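Local coordinates for glycosylation Associate Protein 3 (Streptococcus agalactiae serotype V, PDB 6OYC), which probably acts with Gap1 and Gap2 as an accessory Sec factor in the glycosylation and secretion of a streptococcal surface glycoprotein, at residues F32-W46 against Y119-F133. Numbering follows the deposited sequence.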
ATOM      1  N   PHE C  32       7.425  15.711  -9.029  1.00 42.53           N
ATOM      2  CA  PHE C  32       7.103  17.072  -9.434  1.00 43.25           C
ATOM      3  C   PHE C  32       8.392  17.824  -9.747  1.00 45.66           C
ATOM      4  O   PHE C  32       9.360  17.767  -8.983  1.00 42.88           O
ATOM      5  CB  PHE C  32       6.318  17.763  -8.313  1.00 43.26           C
ATOM      6  CG  PHE C  32       6.094  19.241  -8.503  1.00 47.27           C
ATOM      7  CD1 PHE C  32       7.152  20.150  -8.461  1.00 48.45           C
ATOM      8  CD2 PHE C  32       4.801  19.729  -8.640  1.00 45.25           C
ATOM      9  CE1 PHE C  32       6.933  21.505  -8.616  1.00 52.35           C
ATOM     10  CE2 PHE C  32       4.571  21.078  -8.783  1.00 48.27           C
ATOM     11  CZ  PHE C  32       5.635  21.973  -8.773  1.00 52.64           C
ATOM     12  N   GLU C  33       8.393  18.552 -10.859  1.00 45.64           N
ATOM     13  CA  GLU C  33       9.536  19.376 -11.229  1.00 47.76           C
ATOM     14  C   GLU C  33       9.014  20.664 -11.847  1.00 51.09           C
ATOM     15  O   GLU C  33       8.450  20.651 -12.946  1.00 48.93           O
ATOM     16  CB  GLU C  33      10.467  18.641 -12.194  1.00 48.17           C
ATOM     17  CG  GLU C  33      11.663  19.476 -12.628  1.00 49.94           C
ATOM     18  CD  GLU C  33      12.308  18.942 -13.889  1.00 55.81           C
ATOM     19  OE1 GLU C  33      11.825  17.913 -14.413  1.00 63.16           O
ATOM     20  OE2 GLU C  33      13.288  19.554 -14.363  1.00 56.46           O
ATOM     21  N   ASN C  34       9.181  21.773 -11.133  1.00 56.93           N
ATOM     22  CA  ASN C  34       8.847  23.092 -11.662  1.00 56.21           C
ATOM     23  C   ASN C  34       9.886  24.068 -11.134  1.00 59.55           C
ATOM     24  O   ASN C  34       9.763  24.597 -10.021  1.00 59.11           O
ATOM     25  CB  ASN C  34       7.429  23.514 -11.288  1.00 54.70           C
ATOM     26  CG  ASN C  34       6.962  24.702 -12.075  1.00 57.07           C
ATOM     27  OD1 ASN C  34       7.761  25.569 -12.425  1.00 55.68           O
ATOM     28  ND2 ASN C  34       5.660  24.762 -12.357  1.00 58.57           N
ATOM     29  N   PRO C  35      10.939  24.326 -11.916  1.00 63.12           N
ATOM     30  CA  PRO C  35      12.042  25.150 -11.405  1.00 63.85           C
ATOM     31  C   PRO C  35      11.631  26.578 -11.159  1.00 63.53           C
ATOM     32  O   PRO C  35      12.244  27.258 -10.329  1.00 70.60           O
ATOM     33  CB  PRO C  35      13.105  25.054 -12.512  1.00 67.11           C
ATOM     34  CG  PRO C  35      12.616  23.971 -13.458  1.00 63.82           C
ATOM     35  CD  PRO C  35      11.135  23.956 -13.327  1.00 61.17           C
ATOM     36  N   LEU C  36      10.609  27.056 -11.864  1.00 63.08           N
ATOM     37  CA  LEU C  36      10.071  28.377 -11.578  1.00 65.97           C
ATOM     38  C   LEU C  36       9.450  28.434 -10.187  1.00 69.06           C
ATOM     39  O   LEU C  36       9.385  29.514  -9.585  1.00 75.45           O
ATOM     40  CB  LEU C  36       9.058  28.752 -12.654  1.00 63.73           C
ATOM     41  CG  LEU C  36       8.562  30.184 -12.677  1.00 60.41           C
ATOM     42  CD1 LEU C  36       8.577  30.673 -14.107  1.00 54.32           C
ATOM     43  CD2 LEU C  36       7.163  30.224 -12.084  1.00 61.49           C
ATOM     44  N   ALA C  37       8.995  27.287  -9.662  1.00 66.34           N
ATOM     45  CA  ALA C  37       8.486  27.151  -8.300  1.00 68.82           C
ATOM     46  C   ALA C  37       7.317  28.095  -8.035  1.00 70.57           C
ATOM     47  O   ALA C  37       7.457  29.022  -7.223  1.00 68.79           O
ATOM     48  CB  ALA C  37       9.611  27.404  -7.290  1.00 64.62           C
ATOM     49  N   PRO C  38       6.158  27.894  -8.676  1.00 68.85           N
ATOM     50  CA  PRO C  38       5.028  28.816  -8.485  1.00 65.07           C
ATOM     51  C   PRO C  38       4.610  28.923  -7.024  1.00 67.45           C
ATOM     52  O   PRO C  38       4.849  28.036  -6.204  1.00 70.35           O
ATOM     53  CB  PRO C  38       3.915  28.199  -9.335  1.00 60.07           C
ATOM     54  CG  PRO C  38       4.632  27.387 -10.356  1.00 61.30           C
ATOM     55  CD  PRO C  38       5.835  26.836  -9.648  1.00 65.70           C
ATOM     56  N   SER C  39       3.947  30.033  -6.714  1.00 68.59           N
ATOM     57  CA  SER C  39       3.943  30.518  -5.342  1.00 70.70           C
ATOM     58  C   SER C  39       2.890  29.828  -4.487  1.00 66.66           C
ATOM     59  O   SER C  39       3.152  29.500  -3.324  1.00 68.54           O
ATOM     60  CB  SER C  39       3.741  32.030  -5.338  1.00 72.00           C
ATOM     61  OG  SER C  39       3.193  32.446  -4.110  1.00 76.11           O
ATOM     62  N   SER C  40       1.694  29.617  -5.027  1.00 64.76           N
ATOM     63  CA  SER C  40       0.663  28.878  -4.299  1.00 70.71           C
ATOM     64  C   SER C  40      -0.232  28.222  -5.342  1.00 65.76           C
ATOM     65  O   SER C  40      -1.066  28.885  -5.960  1.00 74.83           O
ATOM     66  CB  SER C  40      -0.135  29.770  -3.354  1.00 69.36           C
ATOM     67  OG  SER C  40      -0.628  29.008  -2.259  1.00 68.23           O
ATOM     68  N   THR C  41      -0.036  26.929  -5.537  1.00 60.14           N
ATOM     69  CA  THR C  41      -0.819  26.146  -6.475  1.00 56.90           C
ATOM     70  C   THR C  41      -1.537  25.045  -5.713  1.00 59.09           C
ATOM     71  O   THR C  41      -0.935  24.364  -4.870  1.00 54.63           O
ATOM     72  CB  THR C  41       0.063  25.529  -7.560  1.00 59.90           C
ATOM     73  OG1 THR C  41       1.002  26.503  -8.033  1.00 66.33           O
ATOM     74  CG2 THR C  41      -0.800  25.012  -8.727  1.00 57.97           C
ATOM     75  N   ASN C  42      -2.822  24.887  -5.995  1.00 56.50           N
ATOM     76  CA  ASN C  42      -3.565  23.724  -5.531  1.00 49.63           C
ATOM     77  C   ASN C  42      -3.207  22.605  -6.498  1.00 46.80           C
ATOM     78  O   ASN C  42      -3.683  22.582  -7.632  1.00 47.53           O
ATOM     79  CB  ASN C  42      -5.060  24.017  -5.505  1.00 47.53           C
ATOM     80  CG  ASN C  42      -5.851  22.966  -4.754  1.00 50.00           C
ATOM     81  OD1 ASN C  42      -6.368  23.213  -3.665  1.00 47.91           O
ATOM     82  ND2 ASN C  42      -5.950  21.782  -5.338  1.00 52.46           N
ATOM     83  N   LEU C  43      -2.320  21.696  -6.069  1.00 45.95           N
ATOM     84  CA  LEU C  43      -1.807  20.671  -6.976  1.00 39.92           C
ATOM     85  C   LEU C  43      -2.787  19.531  -7.158  1.00 41.85           C
ATOM     86  O   LEU C  43      -2.798  18.892  -8.217  1.00 38.25           O
ATOM     87  CB  LEU C  43      -0.489  20.094  -6.461  1.00 39.86           C
ATOM     88  CG  LEU C  43       0.674  21.056  -6.249  1.00 48.10           C
ATOM     89  CD1 LEU C  43       1.634  20.470  -5.230  1.00 48.82           C
ATOM     90  CD2 LEU C  43       1.390  21.351  -7.574  1.00 48.51           C
ATOM     91  N   TYR C  44      -3.596  19.254  -6.135  1.00 37.52           N
ATOM     92  CA  TYR C  44      -4.501  18.122  -6.181  1.00 37.91           C
ATOM     93  C   TYR C  44      -5.469  18.219  -5.014  1.00 37.07           C
ATOM     94  O   TYR C  44      -5.083  18.634  -3.917  1.00 34.31           O
ATOM     95  CB  TYR C  44      -3.728  16.791  -6.137  1.00 36.57           C
ATOM     96  CG  TYR C  44      -4.636  15.644  -6.453  1.00 39.35           C
ATOM     97  CD1 TYR C  44      -5.047  15.405  -7.759  1.00 39.75           C
ATOM     98  CD2 TYR C  44      -5.149  14.840  -5.439  1.00 37.29           C
ATOM     99  CE1 TYR C  44      -5.922  14.380  -8.052  1.00 42.95           C
ATOM    100  CE2 TYR C  44      -6.015  13.795  -5.726  1.00 39.49           C
ATOM    101  CZ  TYR C  44      -6.396  13.568  -7.037  1.00 42.22           C
ATOM    102  OH  TYR C  44      -7.271  12.551  -7.336  1.00 45.69           O
ATOM    103  N   THR C  45      -6.715  17.815  -5.249  1.00 36.69           N
ATOM    104  CA  THR C  45      -7.741  17.821  -4.211  1.00 35.83           C
ATOM    105  C   THR C  45      -8.484  16.492  -4.204  1.00 34.13           C
ATOM    106  O   THR C  45      -8.994  16.053  -5.241  1.00 33.79           O
ATOM    107  CB  THR C  45      -8.731  18.981  -4.404  1.00 31.68           C
ATOM    108  OG1 THR C  45      -8.057  20.218  -4.159  1.00 35.79           O
ATOM    109  CG2 THR C  45      -9.895  18.874  -3.407  1.00 30.49           C
ATOM    110  N   TRP C  46      -8.540  15.869  -3.031  1.00 33.46           N
ATOM    111  CA  TRP C  46      -9.354  14.701  -2.736  1.00 30.52           C
ATOM    112  C   TRP C  46     -10.679  15.129  -2.108  1.00 29.91           C
ATOM    113  O   TRP C  46     -10.760  16.158  -1.433  1.00 31.35           O
ATOM    114  CB  TRP C  46      -8.629  13.769  -1.766  1.00 31.24           C
ATOM    115  CG  TRP C  46      -7.333  13.209  -2.245  1.00 35.79           C
ATOM    116  CD1 TRP C  46      -7.147  12.014  -2.872  1.00 36.44           C
ATOM    117  CD2 TRP C  46      -6.029  13.793  -2.094  1.00 33.84           C
ATOM    118  NE1 TRP C  46      -5.812  11.820  -3.139  1.00 37.80           N
ATOM    119  CE2 TRP C  46      -5.102  12.891  -2.664  1.00 38.18           C
ATOM    120  CE3 TRP C  46      -5.558  14.989  -1.544  1.00 31.12           C
ATOM    121  CZ2 TRP C  46      -3.727  13.151  -2.703  1.00 35.12           C
ATOM    122  CZ3 TRP C  46      -4.191  15.242  -1.574  1.00 34.76           C
ATOM    123  CH2 TRP C  46      -3.293  14.329  -2.152  1.00 33.87           C
ATOM    124  N   TYR C 119     -15.910  17.046   3.273  1.00 27.13           N
ATOM    125  CA  TYR C 119     -14.600  17.665   3.428  1.00 29.02           C
ATOM    126  C   TYR C 119     -13.730  17.338   2.220  1.00 28.04           C
ATOM    127  O   TYR C 119     -13.996  16.404   1.464  1.00 27.94           O
ATOM    128  CB  TYR C 119     -13.918  17.241   4.752  1.00 27.24           C
ATOM    129  CG  TYR C 119     -13.475  15.787   4.839  1.00 28.31           C
ATOM    130  CD1 TYR C 119     -14.401  14.753   5.017  1.00 28.26           C
ATOM    131  CD2 TYR C 119     -12.125  15.441   4.734  1.00 29.27           C
ATOM    132  CE1 TYR C 119     -13.992  13.426   5.088  1.00 28.01           C
ATOM    133  CE2 TYR C 119     -11.703  14.106   4.809  1.00 29.72           C
ATOM    134  CZ  TYR C 119     -12.641  13.108   4.988  1.00 27.29           C
ATOM    135  OH  TYR C 119     -12.230  11.798   5.063  1.00 25.68           O
ATOM    136  N   THR C 120     -12.705  18.146   2.026  1.00 27.44           N
ATOM    137  CA  THR C 120     -11.724  17.927   0.977  1.00 29.13           C
ATOM    138  C   THR C 120     -10.341  17.993   1.595  1.00 29.85           C
ATOM    139  O   THR C 120     -10.142  18.597   2.647  1.00 31.24           O
ATOM    140  CB  THR C 120     -11.806  18.982  -0.133  1.00 28.22           C
ATOM    141  OG1 THR C 120     -11.462  20.252   0.425  1.00 30.86           O
ATOM    142  CG2 THR C 120     -13.214  19.046  -0.766  1.00 24.67           C
ATOM    143  N   ILE C 121      -9.367  17.400   0.917  1.00 32.64           N
ATOM    144  CA  ILE C 121      -7.968  17.540   1.305  1.00 30.76           C
ATOM    145  C   ILE C 121      -7.197  17.955   0.068  1.00 31.93           C
ATOM    146  O   ILE C 121      -7.360  17.347  -0.992  1.00 31.79           O
ATOM    147  CB  ILE C 121      -7.398  16.241   1.906  1.00 27.98           C
ATOM    148  CG1 ILE C 121      -8.203  15.834   3.146  1.00 30.07           C
ATOM    149  CG2 ILE C 121      -5.961  16.439   2.254  1.00 28.26           C
ATOM    150  CD1 ILE C 121      -7.855  14.447   3.705  1.00 28.87           C
ATOM    151  N   SER C 122      -6.375  18.997   0.196  1.00 33.74           N
ATOM    152  CA  SER C 122      -5.652  19.570  -0.929  1.00 32.19           C
ATOM    153  C   SER C 122      -4.159  19.591  -0.651  1.00 36.10           C
ATOM    154  O   SER C 122      -3.723  20.026   0.421  1.00 33.83           O
ATOM    155  CB  SER C 122      -6.132  20.989  -1.232  1.00 32.39           C
ATOM    156  OG  SER C 122      -7.427  20.967  -1.777  1.00 32.79           O
ATOM    157  N   LEU C 123      -3.386  19.108  -1.617  1.00 38.72           N
ATOM    158  CA  LEU C 123      -1.945  19.300  -1.638  1.00 40.08           C
ATOM    159  C   LEU C 123      -1.659  20.686  -2.194  1.00 43.28           C
ATOM    160  O   LEU C 123      -2.148  21.039  -3.274  1.00 42.88           O
ATOM    161  CB  LEU C 123      -1.295  18.239  -2.520  1.00 39.02           C
ATOM    162  CG  LEU C 123       0.084  17.665  -2.246  1.00 46.17           C
ATOM    163  CD1 LEU C 123       0.102  16.980  -0.883  1.00 42.02           C
ATOM    164  CD2 LEU C 123       0.445  16.664  -3.368  1.00 40.76           C
ATOM    165  N   ILE C 124      -0.890  21.483  -1.461  1.00 44.86           N
ATOM    166  CA  ILE C 124      -0.623  22.859  -1.865  1.00 49.19           C
ATOM    167  C   ILE C 124       0.883  23.086  -1.953  1.00 50.83           C
ATOM    168  O   ILE C 124       1.618  22.816  -0.996  1.00 53.31           O
ATOM    169  CB  ILE C 124      -1.287  23.864  -0.916  1.00 51.40           C
ATOM    170  CG1 ILE C 124      -2.792  23.602  -0.877  1.00 48.49           C
ATOM    171  CG2 ILE C 124      -1.012  25.275  -1.383  1.00 54.31           C
ATOM    172  CD1 ILE C 124      -3.560  24.553  -0.015  1.00 43.56           C
ATOM    173  N   ASN C 125       1.329  23.573  -3.113  1.00 58.34           N
ATOM    174  CA  ASN C 125       2.728  23.905  -3.359  1.00 63.74           C
ATOM    175  C   ASN C 125       2.975  25.352  -2.950  1.00 64.82           C
ATOM    176  O   ASN C 125       2.287  26.261  -3.431  1.00 60.85           O
ATOM    177  CB  ASN C 125       3.081  23.706  -4.837  1.00 60.76           C
ATOM    178  CG  ASN C 125       4.566  23.922  -5.124  1.00 63.42           C
ATOM    179  OD1 ASN C 125       5.418  23.611  -4.295  1.00 67.66           O
ATOM    180  ND2 ASN C 125       4.875  24.451  -6.302  1.00 63.85           N
ATOM    181  N   ALA C 126       3.958  25.559  -2.072  1.00 63.30           N
ATOM    182  CA  ALA C 126       4.321  26.897  -1.618  1.00 70.11           C
ATOM    183  C   ALA C 126       5.743  27.265  -2.046  1.00 69.77           C
ATOM    184  O   ALA C 126       6.624  27.448  -1.198  1.00 68.83           O
ATOM    185  CB  ALA C 126       4.177  26.990  -0.096  1.00 64.85           C
ATOM    186  N   GLY C 127       5.974  27.365  -3.356  1.00 65.54           N
ATOM    187  CA  GLY C 127       7.273  27.725  -3.897  1.00 65.67           C
ATOM    188  C   GLY C 127       8.272  26.597  -4.081  1.00 67.18           C
ATOM    189  O   GLY C 127       9.443  26.881  -4.357  1.00 67.56           O
ATOM    190  N   CYS C 128       7.857  25.335  -3.957  1.00 61.30           N
ATOM    191  CA  CYS C 128       8.790  24.219  -4.058  1.00 60.43           C
ATOM    192  C   CYS C 128       9.091  23.861  -5.512  1.00 62.03           C
ATOM    193  O   CYS C 128       8.197  23.818  -6.361  1.00 61.03           O
ATOM    194  CB  CYS C 128       8.243  22.990  -3.332  1.00 62.22           C
ATOM    195  SG  CYS C 128       9.325  21.550  -3.444  1.00 66.02           S
ATOM    196  N   SER C 129      10.362  23.575  -5.786  1.00 62.89           N
ATOM    197  CA  SER C 129      10.815  23.288  -7.142  1.00 60.61           C
ATOM    198  C   SER C 129      10.807  21.805  -7.483  1.00 55.97           C
ATOM    199  O   SER C 129      10.631  21.449  -8.657  1.00 54.98           O
ATOM    200  CB  SER C 129      12.231  23.837  -7.343  1.00 55.37           C
ATOM    201  OG  SER C 129      12.191  25.245  -7.489  1.00 70.47           O
ATOM    202  N   ASP C 130      11.022  20.936  -6.498  1.00 51.63           N
ATOM    203  CA  ASP C 130      11.098  19.503  -6.730  1.00 49.09           C
ATOM    204  C   ASP C 130      10.605  18.776  -5.493  1.00 48.59           C
ATOM    205  O   ASP C 130      11.040  19.078  -4.380  1.00 47.82           O
ATOM    206  CB  ASP C 130      12.524  19.015  -7.011  1.00 50.26           C
ATOM    207  CG  ASP C 130      13.186  19.750  -8.129  1.00 55.89           C
ATOM    208  OD1 ASP C 130      13.623  20.892  -7.894  1.00 62.56           O
ATOM    209  OD2 ASP C 130      13.312  19.178  -9.235  1.00 62.13           O
ATOM    210  N   PHE C 131       9.726  17.801  -5.701  1.00 46.77           N
ATOM    211  CA  PHE C 131       9.365  16.869  -4.645  1.00 41.91           C
ATOM    212  C   PHE C 131       8.810  15.589  -5.261  1.00 39.78           C
ATOM    213  O   PHE C 131       8.380  15.572  -6.422  1.00 38.20           O
ATOM    214  CB  PHE C 131       8.359  17.495  -3.669  1.00 44.09           C
ATOM    215  CG  PHE C 131       7.011  17.808  -4.285  1.00 41.60           C
ATOM    216  CD1 PHE C 131       6.034  16.830  -4.385  1.00 39.67           C
ATOM    217  CD2 PHE C 131       6.722  19.079  -4.737  1.00 44.32           C
ATOM    218  CE1 PHE C 131       4.802  17.118  -4.939  1.00 45.17           C
ATOM    219  CE2 PHE C 131       5.481  19.374  -5.292  1.00 45.07           C
ATOM    220  CZ  PHE C 131       4.527  18.397  -5.396  1.00 41.08           C
ATOM    221  N   THR C 132       8.813  14.520  -4.453  1.00 37.18           N
ATOM    222  CA  THR C 132       8.149  13.259  -4.768  1.00 38.22           C
ATOM    223  C   THR C 132       7.070  13.018  -3.726  1.00 37.15           C
ATOM    224  O   THR C 132       7.375  12.860  -2.541  1.00 41.40           O
ATOM    225  CB  THR C 132       9.126  12.076  -4.788  1.00 38.65           C
ATOM    226  OG1 THR C 132      10.077  12.253  -5.842  1.00 42.00           O
ATOM    227  CG2 THR C 132       8.370  10.762  -5.022  1.00 33.01           C
ATOM    228  N   PHE C 133       5.818  12.982  -4.165  1.00 37.83           N
ATOM    229  CA  PHE C 133       4.689  12.703  -3.289  1.00 36.74           C
ATOM    230  C   PHE C 133       4.357  11.218  -3.349  1.00 36.25           C
ATOM    231  O   PHE C 133       4.257  10.642  -4.439  1.00 38.23           O
ATOM    232  CB  PHE C 133       3.469  13.531  -3.687  1.00 35.35           C
ATOM    233  CG  PHE C 133       2.218  13.161  -2.940  1.00 37.64           C
ATOM    234  CD1 PHE C 133       1.969  13.685  -1.675  1.00 37.09           C
ATOM    235  CD2 PHE C 133       1.297  12.274  -3.491  1.00 33.34           C
ATOM    236  CE1 PHE C 133       0.816  13.337  -0.981  1.00 38.32           C
ATOM    237  CE2 PHE C 133       0.153  11.928  -2.810  1.00 32.91           C
ATOM    238  CZ  PHE C 133      -0.096  12.460  -1.556  1.00 35.92           C
TER
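Phe32 N donates to Phe131 O almost straight (167°), the first of two backbone pairings between 32-46 and 119-133; the second runs along 41-46 and 119-125, which are antiparallel. Here Leu43 illustrates the classic beta bulge: Asn42 pairs with Ile124 but Tyr44 with Leu123, and Leu43 N, of the extra residue, donates to Leu123 O (2.9 Å).

Apolar side chains meet between the two pairings. The bulge turns Leu43 inward, its CD1 lying 3.6 Å from Phe131 CZ and equally near Asn125 CB. With Phe131 CG set between its own backbone N and carbonyl carbon (chi1 65°), the ring comes under Phe32 CB, 3.5 Å from its centroid; the two rings, tilted only 18° from each other, are offset so far that they scarcely overlap. The layout is consistent with a two-sheet beta sandwich of the galactose-binding-domain kind: 41-47 edges one sheet, and 29-33 and 130-140 belong to the other. At the far end Trp46 bridges the sheets, with CH2 3.8 Å from Phe133 CZ and NE1 hydrogen-bonded to Tyr8 O.

Polar side chains cluster on the opposite side of 41-46. Thr45 OG1 and Ser122 OG share a short hydrogen bond (2.6 Å), and Asn42 ND2 donates to Thr45 OG1 (2.9 Å). At the connecting loop, Asn125 OD1 accepts from Cys128 N in an Asx motif.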